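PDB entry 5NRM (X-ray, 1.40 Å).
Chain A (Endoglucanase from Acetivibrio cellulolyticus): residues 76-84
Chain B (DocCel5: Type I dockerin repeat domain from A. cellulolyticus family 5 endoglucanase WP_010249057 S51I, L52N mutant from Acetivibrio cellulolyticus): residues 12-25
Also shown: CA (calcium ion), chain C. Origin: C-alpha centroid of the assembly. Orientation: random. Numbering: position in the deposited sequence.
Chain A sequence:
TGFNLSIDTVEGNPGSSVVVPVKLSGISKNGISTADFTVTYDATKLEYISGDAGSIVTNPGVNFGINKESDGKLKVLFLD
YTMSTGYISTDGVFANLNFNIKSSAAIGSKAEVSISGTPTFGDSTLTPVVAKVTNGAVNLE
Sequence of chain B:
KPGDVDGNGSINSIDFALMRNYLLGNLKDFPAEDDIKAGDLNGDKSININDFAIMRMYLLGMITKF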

ATOM      1  N   VAL A  76       3.037   1.836   0.504  1.00  8.54           N
ATOM      2  CA  VAL A  76       2.061   1.289   1.391  1.00  8.97           C
ATOM      3  C   VAL A  76       1.672  -0.077   0.853  1.00  8.86           C
ATOM      4  O   VAL A  76       1.484  -0.213  -0.370  1.00  8.26           O
ATOM      5  CB  VAL A  76       0.852   2.160   1.542  1.00  9.27           C
ATOM      6  CG1 VAL A  76      -0.109   1.590   2.585  1.00 10.13           C
ATOM      7  CG2 VAL A  76       1.292   3.568   2.030  1.00 10.26           C
ATOM      8  N   LEU A  77       1.525  -1.108   1.700  1.00  8.83           N
ATOM      9  CA  LEU A  77       1.205  -2.437   1.243  1.00  8.94           C
ATOM     10  C   LEU A  77       0.269  -3.101   2.259  1.00  9.30           C
ATOM     11  O   LEU A  77       0.557  -3.081   3.481  1.00 10.19           O
ATOM     12  CB  LEU A  77       2.500  -3.278   1.155  1.00  9.13           C
ATOM     13  CG  LEU A  77       2.308  -4.742   0.721  1.00  9.83           C
ATOM     14  CD1 LEU A  77       1.840  -4.843  -0.690  1.00  9.81           C
ATOM     15  CD2 LEU A  77       3.669  -5.412   0.788  1.00 10.38           C
ATOM     16  N   PHE A  78      -0.746  -3.807   1.793  1.00  8.12           N
ATOM     17  CA  PHE A  78      -1.620  -4.630   2.612  1.00  8.31           C
ATOM     18  C   PHE A  78      -1.908  -5.949   1.875  1.00  8.55           C
ATOM     19  O   PHE A  78      -2.147  -5.955   0.654  1.00  8.76           O
ATOM     20  CB  PHE A  78      -2.977  -3.937   2.913  1.00  8.25           C
ATOM     21  CG  PHE A  78      -4.006  -4.823   3.524  1.00  8.70           C
ATOM     22  CD1 PHE A  78      -3.988  -5.183   4.911  1.00  9.52           C
ATOM     23  CD2 PHE A  78      -4.966  -5.401   2.732  1.00  8.97           C
ATOM     24  CE1 PHE A  78      -4.922  -6.046   5.422  1.00  9.92           C
ATOM     25  CE2 PHE A  78      -5.945  -6.270   3.251  1.00  9.56           C
ATOM     26  CZ  PHE A  78      -5.902  -6.634   4.597  1.00 10.01           C
ATOM     27  N   LEU A  79      -1.942  -7.065   2.616  1.00  8.64           N
ATOM     28  CA  LEU A  79      -2.489  -8.305   2.114  1.00  9.06           C
ATOM     29  C   LEU A  79      -3.102  -9.083   3.244  1.00 10.13           C
ATOM     30  O   LEU A  79      -2.492  -9.176   4.331  1.00 10.21           O
ATOM     31  CB  LEU A  79      -1.293  -9.119   1.527  1.00  9.80           C
ATOM     32  CG  LEU A  79      -1.662 -10.521   0.975  1.00 10.59           C
ATOM     33  CD1 LEU A  79      -2.586 -10.449  -0.250  1.00 10.70           C
ATOM     34  CD2 LEU A  79      -0.435 -11.342   0.679  1.00 11.08           C
ATOM     35  N   ASP A  80      -4.236  -9.691   2.992  1.00  9.88           N
ATOM     36  CA  ASP A  80      -4.774 -10.707   3.906  1.00 10.73           C
ATOM     37  C   ASP A  80      -3.953 -11.948   3.807  1.00 11.13           C
ATOM     38  O   ASP A  80      -4.185 -12.736   2.911  1.00 10.58           O
ATOM     39  CB  ASP A  80      -6.255 -11.022   3.605  1.00 11.17           C
ATOM     40  CG  ASP A  80      -6.788 -12.189   4.397  1.00 11.57           C
ATOM     41  OD1 ASP A  80      -6.090 -12.570   5.383  1.00 12.54           O
ATOM     42  OD2 ASP A  80      -7.818 -12.754   3.962  1.00 12.27           O
ATOM     43  N   TYR A  81      -2.955 -12.112   4.678  1.00 10.78           N
ATOM     44  CA  TYR A  81      -2.022 -13.250   4.543  1.00 11.44           C
ATOM     45  C   TYR A  81      -2.794 -14.566   4.666  1.00 12.44           C
ATOM     46  O   TYR A  81      -2.272 -15.568   4.165  1.00 13.10           O
ATOM     47  CB  TYR A  81      -0.954 -13.226   5.635  1.00 11.53           C
ATOM     48  CG  TYR A  81       0.288 -12.440   5.271  1.00 11.01           C
ATOM     49  CD1 TYR A  81       0.206 -11.186   4.655  1.00 10.88           C
ATOM     50  CD2 TYR A  81       1.530 -12.941   5.499  1.00 11.79           C
ATOM     51  CE1 TYR A  81       1.339 -10.464   4.352  1.00 10.75           C
ATOM     52  CE2 TYR A  81       2.674 -12.198   5.227  1.00 11.96           C
ATOM     53  CZ  TYR A  81       2.577 -10.975   4.634  1.00 11.45           C
ATOM     54  OH  TYR A  81       3.661 -10.179   4.312  1.00 13.50           O
ATOM     55  N   THR A  82      -3.986 -14.598   5.269  1.00 13.07           N
ATOM     56  CA  THR A  82      -4.734 -15.831   5.295  1.00 14.89           C
ATOM     57  C   THR A  82      -5.333 -16.205   3.928  1.00 15.50           C
ATOM     58  O   THR A  82      -5.778 -17.350   3.732  1.00 16.95           O
ATOM     59  CB  THR A  82      -5.881 -15.868   6.328  1.00 15.72           C
ATOM     60  OG1 THR A  82      -6.993 -15.096   5.897  1.00 15.68           O
ATOM     61  CG2 THR A  82      -5.388 -15.406   7.716  1.00 16.05           C
ATOM     62  N   MET A  83      -5.513 -15.211   3.086  1.00 15.22           N
ATOM     63  CA  MET A  83      -6.199 -15.351   1.776  1.00 17.63           C
ATOM     64  C   MET A  83      -7.539 -16.057   1.975  1.00 18.25           C
ATOM     65  O   MET A  83      -7.925 -16.933   1.169  1.00 19.43           O
ATOM     66  CB  MET A  83      -5.304 -16.057   0.751  1.00 19.86           C
ATOM     67  CG  MET A  83      -4.010 -15.306   0.423  1.00 22.85           C
ATOM     68  SD  MET A  83      -4.397 -13.879  -0.606  1.00 29.46           S
ATOM     69  CE  MET A  83      -5.123 -14.545  -2.035  1.00 30.57           C
ATOM     70  N   SER A  84      -8.287 -15.679   3.001  1.00 18.92           N
ATOM     71  CA  SER A  84      -9.512 -16.375   3.316  1.00 21.23           C
ATOM     72  C   SER A  84     -10.547 -15.505   3.965  1.00 22.03           C
ATOM     73  O   SER A  84     -11.425 -14.981   3.311  1.00 26.44           O
ATOM     74  CB  SER A  84      -9.197 -17.616   4.161  1.00 23.46           C
ATOM     75  OG  SER A  84     -10.417 -18.190   4.564  1.00 28.72           O
TER
ATOM     76  N   ASN B  12       2.438  -5.743  -8.627  1.00  8.20           N
ATOM     77  CA  ASN B  12       1.623  -5.077  -7.634  1.00  8.00           C
ATOM     78  C   ASN B  12       1.091  -6.079  -6.602  1.00  8.06           C
ATOM     79  O   ASN B  12       1.531  -7.234  -6.553  1.00  9.05           O
ATOM     80  CB  ASN B  12       0.513  -4.240  -8.319  1.00  8.20           C
ATOM     81  CG  ASN B  12      -0.513  -5.093  -9.087  1.00  8.36           C
ATOM     82  OD1 ASN B  12      -0.790  -6.230  -8.707  1.00  8.26           O
ATOM     83  ND2 ASN B  12      -1.102  -4.498 -10.121  1.00  8.64           N
ATOM     84  N   SER B  13       0.212  -5.586  -5.731  1.00  8.05           N
ATOM     85  CA  SER B  13      -0.222  -6.394  -4.611  1.00  8.79           C
ATOM     86  C   SER B  13      -1.128  -7.576  -5.009  1.00  8.64           C
ATOM     87  O   SER B  13      -1.283  -8.532  -4.242  1.00  9.55           O
ATOM     88  CB  SER B  13      -0.956  -5.513  -3.571  1.00  8.80           C
ATOM     89  OG  SER B  13      -2.104  -4.873  -4.145  1.00  9.00           O
ATOM     90  N   ILE B  14      -1.675  -7.520  -6.214  1.00  8.10           N
ATOM     91  CA  ILE B  14      -2.390  -8.717  -6.737  1.00  8.29           C
ATOM     92  C   ILE B  14      -1.389  -9.838  -7.134  1.00  8.00           C
ATOM     93  O   ILE B  14      -1.644 -10.998  -6.839  1.00  8.55           O
ATOM     94  CB  ILE B  14      -3.379  -8.350  -7.855  1.00  8.34           C
ATOM     95  CG1 ILE B  14      -4.540  -7.500  -7.219  1.00  8.58           C
ATOM     96  CG2 ILE B  14      -3.825  -9.592  -8.576  1.00  8.64           C
ATOM     97  CD1 ILE B  14      -5.554  -6.920  -8.207  1.00  9.03           C
ATOM     98  N   ASP B  15      -0.226  -9.486  -7.688  1.00  7.77           N
ATOM     99  CA  ASP B  15       0.845 -10.487  -7.891  1.00  8.37           C
ATOM    100  C   ASP B  15       1.284 -11.039  -6.530  1.00  9.09           C
ATOM    101  O   ASP B  15       1.442 -12.248  -6.362  1.00  9.97           O
ATOM    102  CB  ASP B  15       2.054  -9.843  -8.575  1.00  8.64           C
ATOM    103  CG  ASP B  15       1.708  -9.291  -9.945  1.00  8.87           C
ATOM    104  OD1 ASP B  15       1.290 -10.072 -10.819  1.00  9.27           O
ATOM    105  OD2 ASP B  15       1.849  -8.054 -10.145  1.00  9.09           O
ATOM    106  N   PHE B  16       1.438 -10.151  -5.524  1.00  9.37           N
ATOM    107  CA  PHE B  16       1.804 -10.615  -4.183  1.00 10.14           C
ATOM    108  C   PHE B  16       0.793 -11.583  -3.595  1.00 10.49           C
ATOM    109  O   PHE B  16       1.166 -12.583  -3.017  1.00 11.35           O
ATOM    110  CB  PHE B  16       1.890  -9.352  -3.335  1.00  9.91           C
ATOM    111  CG  PHE B  16       2.485  -9.460  -1.936  1.00 11.00           C
ATOM    112  CD1 PHE B  16       3.691 -10.039  -1.719  1.00 12.01           C
ATOM    113  CD2 PHE B  16       1.846  -8.863  -0.893  1.00 11.06           C
ATOM    114  CE1 PHE B  16       4.247 -10.034  -0.455  1.00 13.26           C
ATOM    115  CE2 PHE B  16       2.394  -8.878   0.402  1.00 12.37           C
ATOM    116  CZ  PHE B  16       3.601  -9.485   0.606  1.00 13.49           C
ATOM    117  N   ALA B  17      -0.479 -11.285  -3.763  1.00  9.93           N
ATOM    118  CA  ALA B  17      -1.538 -12.188  -3.372  1.00 10.86           C
ATOM    119  C   ALA B  17      -1.538 -13.555  -4.073  1.00 11.56           C
ATOM    120  O   ALA B  17      -1.740 -14.630  -3.451  1.00 12.95           O
ATOM    121  CB  ALA B  17      -2.877 -11.516  -3.531  1.00 10.63           C
ATOM    122  N   LEU B  18      -1.302 -13.532  -5.361  1.00 11.19           N
ATOM    123  CA  LEU B  18      -1.225 -14.751  -6.099  1.00 12.11           C
ATOM    124  C   LEU B  18      -0.036 -15.578  -5.626  1.00 12.88           C
ATOM    125  O   LEU B  18      -0.139 -16.790  -5.498  1.00 13.66           O
ATOM    126  CB  LEU B  18      -1.102 -14.501  -7.596  1.00 11.77           C
ATOM    127  CG  LEU B  18      -2.400 -13.936  -8.227  1.00 11.35           C
ATOM    128  CD1 LEU B  18      -2.146 -13.385  -9.584  1.00 11.40           C
ATOM    129  CD2 LEU B  18      -3.515 -14.960  -8.359  1.00 12.48           C
ATOM    130  N   MET B  19       1.078 -14.935  -5.386  1.00 13.02           N
ATOM    131  CA  MET B  19       2.216 -15.650  -4.813  1.00 15.43           C
ATOM    132  C   MET B  19       1.843 -16.272  -3.437  1.00 16.04           C
ATOM    133  O   MET B  19       2.254 -17.367  -3.094  1.00 17.33           O
ATOM    134  CB  MET B  19       3.351 -14.724  -4.622  1.00 16.93           C
ATOM    135  CG  MET B  19       3.925 -14.256  -5.915  1.00 17.95           C
ATOM    136  SD  MET B  19       5.379 -13.239  -5.618  1.00 24.22           S
ATOM    137  CE  MET B  19       6.488 -14.556  -5.008  1.00 22.04           C
ATOM    138  N   ARG B  20       1.036 -15.529  -2.641  1.00 15.53           N
ATOM    139  CA  ARG B  20       0.616 -16.073  -1.320  1.00 16.78           C
ATOM    140  C   ARG B  20      -0.255 -17.296  -1.529  1.00 17.74           C
ATOM    141  O   ARG B  20      -0.043 -18.338  -0.891  1.00 19.21           O
ATOM    142  CB  ARG B  20      -0.167 -15.010  -0.522  1.00 16.93           C
ATOM    143  CG  ARG B  20      -0.529 -15.424   0.894  1.00 18.52           C
ATOM    144  CD  ARG B  20       0.697 -15.510   1.813  1.00 20.21           C
ATOM    145  NE  ARG B  20       0.295 -15.909   3.162  1.00 21.99           N
ATOM    146  CZ  ARG B  20       1.125 -16.344   4.102  1.00 25.34           C
ATOM    147  NH1 ARG B  20       2.425 -16.289   3.901  1.00 26.19           N
ATOM    148  NH2 ARG B  20       0.656 -16.751   5.271  1.00 26.90           N
ATOM    149  N   ASN B  21      -1.181 -17.218  -2.479  1.00 17.12           N
ATOM    150  CA  ASN B  21      -2.012 -18.379  -2.734  1.00 19.86           C
ATOM    151  C   ASN B  21      -1.221 -19.556  -3.217  1.00 20.65           C
ATOM    152  O   ASN B  21      -1.555 -20.698  -2.861  1.00 21.74           O
ATOM    153  CB  ASN B  21      -3.098 -18.090  -3.724  1.00 20.07           C
ATOM    154  CG  ASN B  21      -4.312 -17.519  -3.086  1.00 22.18           C
ATOM    155  OD1 ASN B  21      -5.092 -16.811  -3.742  1.00 26.02           O
ATOM    156  ND2 ASN B  21      -4.512 -17.824  -1.825  1.00 23.73           N
ATOM    157  N   TYR B  22      -0.158 -19.309  -3.996  1.00 20.07           N
ATOM    158  CA  TYR B  22       0.705 -20.398  -4.486  1.00 22.24           C
ATOM    159  C   TYR B  22       1.414 -21.066  -3.294  1.00 23.79           C
ATOM    160  O   TYR B  22       1.422 -22.318  -3.136  1.00 25.30           O
ATOM    161  CB  TYR B  22       1.730 -19.840  -5.475  1.00 22.52           C
ATOM    162  CG  TYR B  22       2.631 -20.870  -6.138  1.00 25.77           C
ATOM    163  CD1 TYR B  22       3.765 -21.342  -5.491  1.00 27.69           C
ATOM    164  CD2 TYR B  22       2.390 -21.286  -7.455  1.00 27.54           C
ATOM    165  CE1 TYR B  22       4.608 -22.264  -6.102  1.00 30.78           C
ATOM    166  CE2 TYR B  22       3.231 -22.202  -8.078  1.00 28.65           C
ATOM    167  CZ  TYR B  22       4.326 -22.670  -7.385  1.00 30.64           C
ATOM    168  OH  TYR B  22       5.198 -23.554  -7.960  1.00 34.17           O
ATOM    169  N   LEU B  23       2.026 -20.245  -2.435  1.00 23.58           N
ATOM    170  CA  LEU B  23       2.666 -20.757  -1.188  1.00 26.95           C
ATOM    171  C   LEU B  23       1.795 -21.505  -0.263  1.00 27.55           C
ATOM    172  O   LEU B  23       2.293 -22.401   0.480  1.00 29.28           O
ATOM    173  CB  LEU B  23       3.230 -19.635  -0.322  1.00 29.21           C
ATOM    174  CG  LEU B  23       4.335 -19.000  -1.073  1.00 30.64           C
ATOM    175  CD1 LEU B  23       4.865 -17.900  -0.162  1.00 32.01           C
ATOM    176  CD2 LEU B  23       5.338 -20.067  -1.477  1.00 33.00           C
ATOM    177  N   LEU B  24       0.549 -21.059  -0.180  1.00 26.00           N
ATOM    178  CA  LEU B  24      -0.409 -21.669   0.679  1.00 27.76           C
ATOM    179  C   LEU B  24      -0.911 -22.989   0.093  1.00 29.00           C
ATOM    180  O   LEU B  24      -1.664 -23.707   0.733  1.00 30.93           O
ATOM    181  CB  LEU B  24      -1.569 -20.733   0.982  1.00 26.74           C
ATOM    182  CG  LEU B  24      -1.281 -19.443   1.783  1.00 26.54           C
ATOM    183  CD1 LEU B  24      -2.623 -18.724   1.904  1.00 26.37           C
ATOM    184  CD2 LEU B  24      -0.609 -19.634   3.113  1.00 29.14           C
ATOM    185  N   GLY B  25      -0.552 -23.237  -1.165  1.00 28.21           N
ATOM    186  CA  GLY B  25      -0.929 -24.453  -1.833  1.00 30.56           C
ATOM    187  C   GLY B  25      -2.315 -24.351  -2.396  1.00 30.24           C
ATOM    188  O   GLY B  25      -2.833 -25.390  -2.785  1.00 32.47           O
TER
HETATM  189 CA    CA C 101       0.904  -8.078 -12.341  1.00  8.73          CA
HETATM  190  O   HOH W   1      -1.076  -7.533 -11.084  1.00  8.67           O

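A helix that docks against the end of a β-strand often combines one well-directed polar anchor with a larger apolar patch, and this complex is a compact example. The anchor is Arg20(B). Its NE donates a hydrogen bond to Tyr81(A) O at 2.8 Å, nearly straight at 166°, while Arg20(B) NH2 reaches the same Tyr81(A) O at 3.3 Å in a second, weak bond. The accepting carbonyl belongs to a type I turn, from Asp80(A) to Met83(A), that follows the strand. That turn is closed by Met83(A) N to Asp80(A) O at 2.8 Å and braced by Asp80(A) OD1, which accepts from Thr82(A) OG1 at 2.7 Å. Tyr81(A) also lays CD2 over one face of the guanidinium, 3.7 Å from Arg20(B) CZ, so the charged group is bonded in its plane and covered by carbon above it.

Around this anchor the packing is apolar. Strand 76-79 and helix 13-23 run in broadly the same direction, 35° apart, with their axes 9.1 Å apart at closest approach. Strand alternation turns Leu77(A) and Leu79(A) toward the helix and Phe78(A) away. Leu77(A) CD2 meets Phe16(B) CE2 at 3.7 Å; Leu79(A) CD2 lies 3.7 Å from Phe16(B) CD2, and Leu79(A) CD1 lies 3.5 Å from Ala17(B) CB. Here the leucine comes close to the helix backbone as well, with Leu79(A) CD1 3.7 Å from Ala17(B) CA. Further along, Met83(A) CG packs on the aliphatic part of Arg20(B), 3.5 Å from its CG, and Met83(A) CB lies 4.0 Å from Leu24(B) CD1.

Away from the contact, Asn12(B) caps the helix, its OD1 accepting from Ile14(B) N at 2.9 Å, while Asp15(B) binds calcium through both carboxylate oxygens.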